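Local coordinates for multidrug resistance protein (Vibrio cholerae, PDB 1YC9) that probably serves as the trimeric outer membrane exit duct of a multidrug efflux pump, a role consistent with resistance to several toxic compounds, at residues A152-A155 / R156-N160; E203-L206 / L207-E211; S212-L215 / Q216-A219; Q419-A422 / F423-L427. The protein carries 1 engineered substitution. All coordinates share one frame; numbering follows the deposited sequence.

Interaction 1 (A152-A155 / R156-N160)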
loop_
_atom_site.group_PDB
_atom_site.type_symbol
_atom_site.label_atom_id
_atom_site.label_comp_id
_atom_site.label_asym_id
_atom_site.label_seq_id
_atom_site.Cartn_x
_atom_site.Cartn_y
_atom_site.Cartn_z
ATOM N N ALA A 152 -3.280 -22.860 -9.399
ATOM C CA ALA A 152 -2.089 -23.218 -10.092
ATOM C C ALA A 152 -1.018 -23.693 -9.131
ATOM O O ALA A 152 -0.336 -24.677 -9.392
ATOM C CB ALA A 152 -1.554 -22.070 -10.922
ATOM N N GLU A 153 -0.897 -22.977 -8.017
ATOM C CA GLU A 153 0.070 -23.327 -7.026
ATOM C C GLU A 153 -0.322 -24.632 -6.347
ATOM O O GLU A 153 0.546 -25.473 -6.097
ATOM C CB GLU A 153 0.189 -22.199 -6.010
ATOM C CG GLU A 153 1.158 -22.482 -4.866
ATOM C CD GLU A 153 2.593 -22.745 -5.266
ATOM O OE1 GLU A 153 3.343 -23.096 -4.332
ATOM O OE2 GLU A 153 3.039 -22.689 -6.450
ATOM N N LEU A 154 -1.606 -24.792 -6.044
ATOM C CA LEU A 154 -2.101 -26.047 -5.458
ATOM C C LEU A 154 -1.701 -27.217 -6.373
ATOM O O LEU A 154 -1.198 -28.229 -5.914
ATOM C CB LEU A 154 -3.605 -26.006 -5.246
ATOM C CG LEU A 154 -4.182 -27.222 -4.544
ATOM C CD1 LEU A 154 -3.639 -27.305 -3.106
ATOM C CD2 LEU A 154 -5.674 -27.183 -4.501
ATOM N N ALA A 155 -1.901 -27.067 -7.673
ATOM C CA ALA A 155 -1.582 -28.133 -8.637
ATOM C C ALA A 155 -0.091 -28.450 -8.650
ATOM O O ALA A 155 0.308 -29.648 -8.772
ATOM C CB ALA A 155 -2.042 -27.751 -10.030
ATOM N N ARG A 156 0.718 -27.383 -8.613
ATOM C CA ARG A 156 2.153 -27.485 -8.596
ATOM C C ARG A 156 2.583 -28.254 -7.354
ATOM O O ARG A 156 3.493 -29.092 -7.431
ATOM C CB ARG A 156 2.820 -26.132 -8.592
ATOM C CG ARG A 156 4.305 -26.148 -8.874
ATOM C CD ARG A 156 5.041 -24.837 -8.631
ATOM N NE ARG A 156 5.021 -24.503 -7.221
ATOM C CZ ARG A 156 5.839 -25.000 -6.304
ATOM N NH1 ARG A 156 5.691 -24.644 -5.043
ATOM N NH2 ARG A 156 6.788 -25.856 -6.617
ATOM N N LEU A 157 1.955 -27.934 -6.233
ATOM C CA LEU A 157 2.273 -28.595 -4.968
ATOM C C LEU A 157 1.939 -30.090 -5.021
ATOM O O LEU A 157 2.747 -30.942 -4.569
ATOM C CB LEU A 157 1.582 -27.902 -3.808
ATOM C CG LEU A 157 2.225 -26.566 -3.486
ATOM C CD1 LEU A 157 1.275 -25.777 -2.561
ATOM C CD2 LEU A 157 3.624 -26.722 -2.894
ATOM N N TYR A 158 0.777 -30.422 -5.556
ATOM C CA TYR A 158 0.357 -31.827 -5.686
ATOM C C TYR A 158 1.300 -32.572 -6.623
ATOM O O TYR A 158 1.653 -33.707 -6.340
ATOM C CB TYR A 158 -1.086 -31.971 -6.185
ATOM C CG TYR A 158 -2.118 -32.114 -5.129
ATOM C CD1 TYR A 158 -2.856 -31.003 -4.698
ATOM C CD2 TYR A 158 -2.387 -33.338 -4.547
ATOM C CE1 TYR A 158 -3.835 -31.116 -3.742
ATOM C CE2 TYR A 158 -3.394 -33.465 -3.542
ATOM C CZ TYR A 158 -4.112 -32.337 -3.159
ATOM O OH TYR A 158 -5.086 -32.379 -2.221
ATOM N N ALA A 159 1.772 -31.923 -7.693
ATOM C CA ALA A 159 2.759 -32.544 -8.573
ATOM C C ALA A 159 4.082 -32.824 -7.858
ATOM O O ALA A 159 4.668 -33.897 -8.031
ATOM C CB ALA A 159 3.014 -31.662 -9.854
ATOM N N ASN A 160 4.562 -31.845 -7.076
ATOM C CA ASN A 160 5.760 -32.038 -6.291
ATOM C C ASN A 160 5.541 -33.135 -5.230
ATOM O O ASN A 160 6.437 -33.932 -5.006
ATOM C CB ASN A 160 6.215 -30.725 -5.661
ATOM C CG ASN A 160 7.050 -29.899 -6.604
ATOM O OD1 ASN A 160 8.245 -29.967 -6.590
ATOM N ND2 ASN A 160 6.395 -29.112 -7.456
#
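The carboxylate of Glu153 and the guanidinium of Arg156 meet edge to edge, their planes 31° apart, while the ring of Tyr158 takes Leu154 CG at its edge. In the ion pair, Arg156 offers its NE side: NE gives a nearly straight hydrogen bond (177°) to Glu153 OE2 at 2.8 Å, and NH1 gives a second to Glu153 OE1 at 2.9 Å. Both oxygens are met on their syn sides and both lie close to the guanidinium plane, so one donor per oxygen fixes the rotation of each group. Glu153 gets there because its CG is anti to the backbone N (chi1 178°) and the chain then bends at chi2; Arg156, bent at chi3, lies alongside it, pointing the same way, three residues on. Leu157 lies next to Glu153, its CG 3.7 Å from Glu153 OE1, and its CB side packs on Ile213 of helix 189-223. One turn along another side, Leu154 CD1 runs beside the tyrosine, 3.9 Å from Tyr158 CE1, and the ring's hydroxyl is hydrogen-bonded to Lys217. Asn160 completes the run: its ND2 donates to Arg156 O at 2.9 Å from above the carbonyl plane, while its own backbone N reaches the same oxygen from the opposite face. Small Ala152 and Ala159 suit the side where helix 398-433 packs closely. An i to i+3 salt bridge over i to i+4 backbone bonding is a familiar way of pairing charges on one helix; here it lies on helix 117-183, part of the alpha-helical barrel of the outer membrane factor fold.

Interaction 2 (E203-L206 / L207-E211)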
loop_
_atom_site.group_PDB
_atom_site.type_symbol
_atom_site.label_atom_id
_atom_site.label_comp_id
_atom_site.label_asym_id
_atom_site.label_seq_id
_atom_site.Cartn_x
_atom_site.Cartn_y
_atom_site.Cartn_z
ATOM N N GLU A 203 11.703 -37.652 3.040
ATOM C CA GLU A 203 10.448 -37.652 3.756
ATOM C C GLU A 203 10.151 -36.306 4.430
ATOM O O GLU A 203 9.005 -35.876 4.449
ATOM C CB GLU A 203 10.376 -38.756 4.809
ATOM C CG GLU A 203 8.920 -38.964 5.210
ATOM C CD GLU A 203 8.675 -40.267 5.945
ATOM O OE1 GLU A 203 9.530 -41.166 5.891
ATOM O OE2 GLU A 203 7.627 -40.357 6.577
ATOM N N ALA A 204 11.168 -35.671 4.993
ATOM C CA ALA A 204 11.002 -34.344 5.563
ATOM C C ALA A 204 10.526 -33.337 4.513
ATOM O O ALA A 204 9.619 -32.553 4.781
ATOM C CB ALA A 204 12.263 -33.873 6.177
ATOM N N GLU A 205 11.095 -33.419 3.320
ATOM C CA GLU A 205 10.635 -32.607 2.179
ATOM C C GLU A 205 9.181 -32.867 1.827
ATOM O O GLU A 205 8.399 -31.927 1.650
ATOM C CB GLU A 205 11.561 -32.825 0.990
ATOM C CG GLU A 205 11.337 -31.849 -0.166
ATOM C CD GLU A 205 12.242 -30.617 -0.127
ATOM O OE1 GLU A 205 13.085 -30.478 0.797
ATOM O OE2 GLU A 205 12.095 -29.760 -1.024
ATOM N N LEU A 206 8.776 -34.127 1.774
ATOM C CA LEU A 206 7.408 -34.500 1.566
ATOM C C LEU A 206 6.433 -33.933 2.608
ATOM O O LEU A 206 5.309 -33.472 2.254
ATOM C CB LEU A 206 7.281 -36.018 1.502
ATOM C CG LEU A 206 5.899 -36.590 1.224
ATOM C CD1 LEU A 206 5.341 -36.109 -0.092
ATOM C CD2 LEU A 206 5.885 -38.147 1.295
ATOM N N LEU A 207 6.863 -33.916 3.876
ATOM C CA LEU A 207 6.008 -33.429 4.915
ATOM C C LEU A 207 5.811 -31.916 4.768
ATOM O O LEU A 207 4.698 -31.421 4.953
ATOM C CB LEU A 207 6.583 -33.763 6.281
ATOM C CG LEU A 207 6.491 -35.244 6.671
ATOM C CD1 LEU A 207 7.171 -35.398 8.006
ATOM C CD2 LEU A 207 5.048 -35.771 6.761
ATOM N N GLY A 208 6.864 -31.240 4.359
ATOM C CA GLY A 208 6.823 -29.811 4.092
ATOM C C GLY A 208 5.878 -29.519 2.930
ATOM O O GLY A 208 5.090 -28.596 3.023
ATOM N N ILE A 209 5.960 -30.298 1.853
ATOM C CA ILE A 209 5.049 -30.153 0.744
ATOM C C ILE A 209 3.596 -30.362 1.150
ATOM O O ILE A 209 2.680 -29.617 0.724
ATOM C CB ILE A 209 5.411 -31.074 -0.388
ATOM C CG1 ILE A 209 6.745 -30.679 -1.006
ATOM C CG2 ILE A 209 4.361 -31.019 -1.449
ATOM C CD1 ILE A 209 7.343 -31.816 -1.769
ATOM N N GLN A 210 3.374 -31.378 1.974
ATOM C CA GLN A 210 2.040 -31.673 2.437
ATOM C C GLN A 210 1.462 -30.547 3.305
ATOM O O GLN A 210 0.300 -30.237 3.185
ATOM C CB GLN A 210 2.014 -33.043 3.136
ATOM C CG GLN A 210 2.201 -34.159 2.095
ATOM C CD GLN A 210 2.264 -35.559 2.703
ATOM O OE1 GLN A 210 2.598 -35.706 3.866
ATOM N NE2 GLN A 210 1.928 -36.563 1.912
ATOM N N GLU A 211 2.275 -29.961 4.148
ATOM C CA GLU A 211 1.907 -28.767 4.873
ATOM C C GLU A 211 1.517 -27.658 3.903
ATOM O O GLU A 211 0.445 -27.092 4.065
ATOM C CB GLU A 211 3.018 -28.295 5.782
ATOM C CG GLU A 211 2.645 -27.091 6.628
ATOM C CD GLU A 211 3.768 -26.608 7.559
ATOM O OE1 GLU A 211 4.742 -27.366 7.873
ATOM O OE2 GLU A 211 3.676 -25.448 7.995
#
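This stretch of helix 189-223 belongs to the helical barrel of the outer membrane factor fold, and its side chains are divided between helix 117-183 and a second subunit. Regular i to i+4 bonds carry the backbone: Ile209 N donates to Glu205 O at 2.9 Å, in the carbonyl plane, and Gln210 N to Leu206 O at 2.9 Å. The side chains then lie back on the carbonyls of the turn before. Leu207 holds its CG anti to the carbonyl carbon (chi1 -73°), which brings CG to 3.4 Å from Glu203 O; Ile209 does likewise, its CG1 lying 3.4 Å from Glu205 O. Leu206 takes the other course, CG anti to the backbone N (chi1 -177°), and its branched end runs up to the extended chain of Gln210, where Leu206 CG and Gln210 CD are 4.1 Å apart at an oblique crossing. Leu206 and Ile209 both rest on Val164 of helix 117-183, a place that suits branched aliphatic residues. Gly208 adds no side chain between these bulkier neighbours, and Ala204 is small where Thr373 of the second subunit packs. The acids look elsewhere: Glu205 forms a salt bridge with Arg413, whereas Glu211 binds Arg369 and Arg421 of the second subunit. Two arginines about one carboxylate would probably favour its ionised form. The chemistry is thus divided: within the stretch there is backbone bonding and apolar contact, and the carboxylates of Glu205 and Glu211 pair with arginines elsewhere, so that the segment ties its own chain to a neighbouring one.

Interaction 3 (S212-L215 / Q216-A219)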
loop_
_atom_site.group_PDB
_atom_site.type_symbol
_atom_site.label_atom_id
_atom_site.label_comp_id
_atom_site.label_asym_id
_atom_site.label_seq_id
_atom_site.Cartn_x
_atom_site.Cartn_y
_atom_site.Cartn_z
ATOM N N SER A 212 2.386 -27.344 2.950
ATOM C CA SER A 212 2.093 -26.330 1.921
ATOM C C SER A 212 0.774 -26.581 1.203
ATOM O O SER A 212 0.004 -25.647 0.945
ATOM C CB SER A 212 3.221 -26.246 0.908
ATOM O OG SER A 212 4.440 -25.909 1.524
ATOM N N ILE A 213 0.493 -27.831 0.878
ATOM C CA ILE A 213 -0.778 -28.176 0.230
ATOM C C ILE A 213 -1.932 -27.747 1.104
ATOM O O ILE A 213 -2.900 -27.127 0.621
ATOM C CB ILE A 213 -0.855 -29.687 -0.126
ATOM C CG1 ILE A 213 0.027 -29.984 -1.322
ATOM C CG2 ILE A 213 -2.322 -30.123 -0.381
ATOM C CD1 ILE A 213 0.242 -31.488 -1.697
ATOM N N GLN A 214 -1.860 -28.076 2.392
ATOM C CA GLN A 214 -2.938 -27.716 3.282
ATOM C C GLN A 214 -3.055 -26.202 3.478
ATOM O O GLN A 214 -4.160 -25.685 3.485
ATOM C CB GLN A 214 -2.842 -28.415 4.635
ATOM C CG GLN A 214 -3.983 -28.062 5.575
ATOM C CD GLN A 214 -5.361 -28.531 5.084
ATOM O OE1 GLN A 214 -6.320 -27.724 5.016
ATOM N NE2 GLN A 214 -5.454 -29.807 4.686
ATOM N N LEU A 215 -1.920 -25.511 3.594
ATOM C CA LEU A 215 -1.917 -24.074 3.637
ATOM C C LEU A 215 -2.526 -23.465 2.390
ATOM O O LEU A 215 -3.270 -22.494 2.469
ATOM C CB LEU A 215 -0.488 -23.538 3.791
ATOM C CG LEU A 215 0.180 -23.852 5.128
ATOM C CD1 LEU A 215 1.601 -23.356 5.103
ATOM C CD2 LEU A 215 -0.622 -23.277 6.346
ATOM N N GLN A 216 -2.229 -24.048 1.254
ATOM C CA GLN A 216 -2.777 -23.552 0.005
ATOM C C GLN A 216 -4.293 -23.783 -0.095
ATOM O O GLN A 216 -5.032 -22.932 -0.581
ATOM C CB GLN A 216 -2.091 -24.195 -1.160
ATOM C CG GLN A 216 -2.358 -23.416 -2.447
ATOM C CD GLN A 216 -1.653 -22.045 -2.501
ATOM O OE1 GLN A 216 -1.958 -21.280 -3.363
ATOM N NE2 GLN A 216 -0.731 -21.756 -1.582
ATOM N N LYS A 217 -4.775 -24.890 0.436
ATOM C CA LYS A 217 -6.225 -25.103 0.548
ATOM C C LYS A 217 -6.909 -24.091 1.477
ATOM O O LYS A 217 -8.009 -23.614 1.182
ATOM C CB LYS A 217 -6.558 -26.497 1.051
ATOM C CG LYS A 217 -6.223 -27.587 0.064
ATOM C CD LYS A 217 -6.358 -28.960 0.738
ATOM C CE LYS A 217 -6.143 -30.046 -0.313
ATOM N NZ LYS A 217 -6.384 -31.397 0.192
ATOM N N ASN A 218 -6.258 -23.789 2.595
ATOM C CA ASN A 218 -6.730 -22.769 3.485
ATOM C C ASN A 218 -6.849 -21.438 2.705
ATOM O O ASN A 218 -7.844 -20.730 2.867
ATOM C CB ASN A 218 -5.824 -22.584 4.694
ATOM C CG ASN A 218 -5.789 -23.807 5.629
ATOM O OD1 ASN A 218 -6.564 -24.753 5.474
ATOM N ND2 ASN A 218 -4.876 -23.787 6.552
ATOM N N ALA A 219 -5.859 -21.117 1.877
ATOM C CA ALA A 219 -5.833 -19.829 1.194
ATOM C C ALA A 219 -6.975 -19.756 0.165
ATOM O O ALA A 219 -7.638 -18.708 0.017
ATOM C CB ALA A 219 -4.490 -19.573 0.537
#
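Backbone hydrogen bonds come first where 212-215 meets 216-219: Gln216 N donates to Ser212 O at 2.8 Å, and Lys217, Asn218 and Ala219 continue the i to i+4 pattern. The bond from Ala219 N to Leu215 O is the most bent, at 144°. Apolar contact is carried by the long methylene chain of Lys217. With CG anti to the carbonyl carbon (chi1 -68°) and every later torsion extended, it runs back alongside Ile213, the two side chains pointing the same way, and its CE comes to 3.8 Å from Ile213 CG2. The same path brings Lys217 CG to 3.4 Å from Ile213 O. Gln214 crosses this chain at about a right angle and bends at chi2 toward Asn218; the two side-chain amide planes stand 51° apart. Leu215 packs on Asp358 of the second subunit. Polar ends are satisfied beyond the segment: Lys217 NZ is hydrogen-bonded to Tyr158 OH on helix 117-183, Asn218 ND2 to Asp358 and Thr361 of the second subunit, and Ser212 OG to Gly208 O on the turn before. Each residue type suits its task, lysine supplying both an aliphatic stem and a reach long enough for the neighbouring helix, asparagine a short amide for a close subunit boundary, and alanine at 219 little bulk beside His354 of that subunit. The chemistry implies a helix whose aliphatic side chains pack on both sides, Ile213 on helix 117-183 and Leu215 on the second subunit, and whose amino and amide groups bond to separate partners, one intramolecular and one across the trimer.

Interaction 4 (Q419-A422 / F423-L427)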
loop_
_atom_site.group_PDB
_atom_site.type_symbol
_atom_site.label_atom_id
_atom_site.label_comp_id
_atom_site.label_asym_id
_atom_site.label_seq_id
_atom_site.Cartn_x
_atom_site.Cartn_y
_atom_site.Cartn_z
ATOM N N GLN A 419 6.319 -27.305 -16.066
ATOM C CA GLN A 419 4.992 -27.729 -16.534
ATOM C C GLN A 419 3.889 -26.921 -15.888
ATOM O O GLN A 419 2.978 -26.434 -16.565
ATOM C CB GLN A 419 4.783 -29.219 -16.280
ATOM C CG GLN A 419 5.707 -30.063 -17.134
ATOM C CD GLN A 419 5.728 -31.526 -16.760
ATOM O OE1 GLN A 419 5.453 -31.904 -15.615
ATOM N NE2 GLN A 419 6.064 -32.360 -17.739
ATOM N N SER A 420 3.991 -26.700 -14.580
ATOM C CA SER A 420 3.079 -25.803 -13.885
ATOM C C SER A 420 3.153 -24.371 -14.388
ATOM O O SER A 420 2.128 -23.669 -14.460
ATOM C CB SER A 420 3.352 -25.798 -12.364
ATOM O OG SER A 420 2.525 -24.817 -11.742
ATOM N N ARG A 421 4.345 -23.942 -14.766
ATOM C CA ARG A 421 4.548 -22.636 -15.307
ATOM C C ARG A 421 3.730 -22.396 -16.570
ATOM O O ARG A 421 3.349 -21.255 -16.830
ATOM C CB ARG A 421 6.026 -22.374 -15.549
ATOM C CG ARG A 421 6.388 -20.996 -16.023
ATOM C CD ARG A 421 7.860 -20.775 -15.979
ATOM N NE ARG A 421 8.279 -19.500 -16.524
ATOM C CZ ARG A 421 8.207 -18.360 -15.827
ATOM N NH1 ARG A 421 7.712 -18.337 -14.597
ATOM N NH2 ARG A 421 8.633 -17.237 -16.365
ATOM N N ALA A 422 3.489 -23.441 -17.344
ATOM C CA ALA A 422 2.677 -23.318 -18.574
ATOM C C ALA A 422 1.270 -22.869 -18.225
ATOM O O ALA A 422 0.711 -21.987 -18.872
ATOM C CB ALA A 422 2.659 -24.622 -19.330
ATOM N N PHE A 423 0.703 -23.435 -17.159
ATOM C CA PHE A 423 -0.594 -23.031 -16.666
ATOM C C PHE A 423 -0.543 -21.589 -16.152
ATOM O O PHE A 423 -1.377 -20.779 -16.540
ATOM C CB PHE A 423 -1.068 -24.000 -15.606
ATOM C CG PHE A 423 -2.455 -23.726 -15.034
ATOM C CD1 PHE A 423 -3.479 -23.139 -15.768
ATOM C CD2 PHE A 423 -2.718 -24.078 -13.723
ATOM C CE1 PHE A 423 -4.747 -22.967 -15.219
ATOM C CE2 PHE A 423 -3.971 -23.881 -13.141
ATOM C CZ PHE A 423 -4.995 -23.293 -13.889
ATOM N N SER A 424 0.476 -21.265 -15.347
ATOM C CA SER A 424 0.639 -19.933 -14.819
ATOM C C SER A 424 0.737 -18.886 -15.883
ATOM O O SER A 424 0.143 -17.809 -15.732
ATOM C CB SER A 424 1.858 -19.875 -13.889
ATOM O OG SER A 424 1.534 -20.619 -12.702
ATOM N N LEU A 425 1.469 -19.189 -16.943
ATOM C CA LEU A 425 1.617 -18.271 -18.078
ATOM C C LEU A 425 0.330 -18.084 -18.852
ATOM O O LEU A 425 0.086 -16.996 -19.414
ATOM C CB LEU A 425 2.755 -18.677 -19.002
ATOM C CG LEU A 425 4.117 -18.379 -18.383
ATOM C CD1 LEU A 425 5.205 -18.961 -19.273
ATOM C CD2 LEU A 425 4.305 -16.854 -18.114
ATOM N N ASP A 426 -0.475 -19.133 -18.936
ATOM C CA ASP A 426 -1.756 -18.998 -19.604
ATOM C C ASP A 426 -2.599 -18.047 -18.783
ATOM O O ASP A 426 -3.289 -17.178 -19.311
ATOM C CB ASP A 426 -2.448 -20.355 -19.797
ATOM C CG ASP A 426 -3.505 -20.297 -20.886
ATOM O OD1 ASP A 426 -3.134 -19.931 -22.020
ATOM O OD2 ASP A 426 -4.701 -20.544 -20.673
ATOM N N LEU A 427 -2.599 -18.225 -17.458
ATOM C CA LEU A 427 -3.312 -17.310 -16.604
ATOM C C LEU A 427 -2.762 -15.893 -16.667
ATOM O O LEU A 427 -3.520 -14.940 -16.613
ATOM C CB LEU A 427 -3.341 -17.823 -15.152
ATOM C CG LEU A 427 -3.982 -19.178 -14.891
ATOM C CD1 LEU A 427 -3.684 -19.609 -13.401
ATOM C CD2 LEU A 427 -5.487 -19.104 -15.105
HETATM O O HOH W 1 3.122 -22.418 -11.438
#
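From Ser420 onward the helix advances by i to i+4 bonds, with Ser424 N on Ser420 O at 3.0 Å, in the carbonyl plane, and Leu425 N on Arg421 O at 2.8 Å. One turn apart, Ser420 and Ser424 face a common water, which lies 2.5 Å from Ser420 OG and 2.7 Å from Ser424 OG. Their hydroxyls, 4.4 Å from each other, are too distant to bond directly, and the water joins them; serine is small enough to leave it a place beside helix 117-183, where Ser420 also touches Arg156. On another side, Arg421 stretches its chain from CG to NE and Leu425 packs against its stem, with Leu425 CD1 4.0 Å from Arg421 CG. Arginine combines this apolar stem for leucine with a charged end that makes a salt bridge to Glu211 of the third subunit. Phe423 holds CG anti to the backbone N (chi1 -178°), carrying the ring to the side of Ala152; Leu427 CD1 covers one ring face from 3.9 Å above the plane, offset toward the rim, and Tyr30 meets the ring edge-to-face. Asp426 is held by Arg244 and Tyr30. This stretch of helix 398-433 packs between helices 117-183 and 326-391, as expected for the alpha-helical barrel of outer membrane factors.

All four contacts are local, within one helix each, but their surroundings differ. Interactions 2 and 3 follow one another on helix 189-223 and both touch the second subunit; interaction 1 lies on the adjacent helix 117-183 and touches no other chain. It packs against each of the other three, with centres 10 to 13 Å away, whereas interactions 2 and 4 stay about 12 Å apart at their nearest atoms. Interaction 4, on helix 398-433, is the surface contact; the others are partly buried. Interaction 1 alone holds a salt bridge within its own segments and interaction 4 alone a bridging water, while 2, 3 and 4 send polar groups to other subunits.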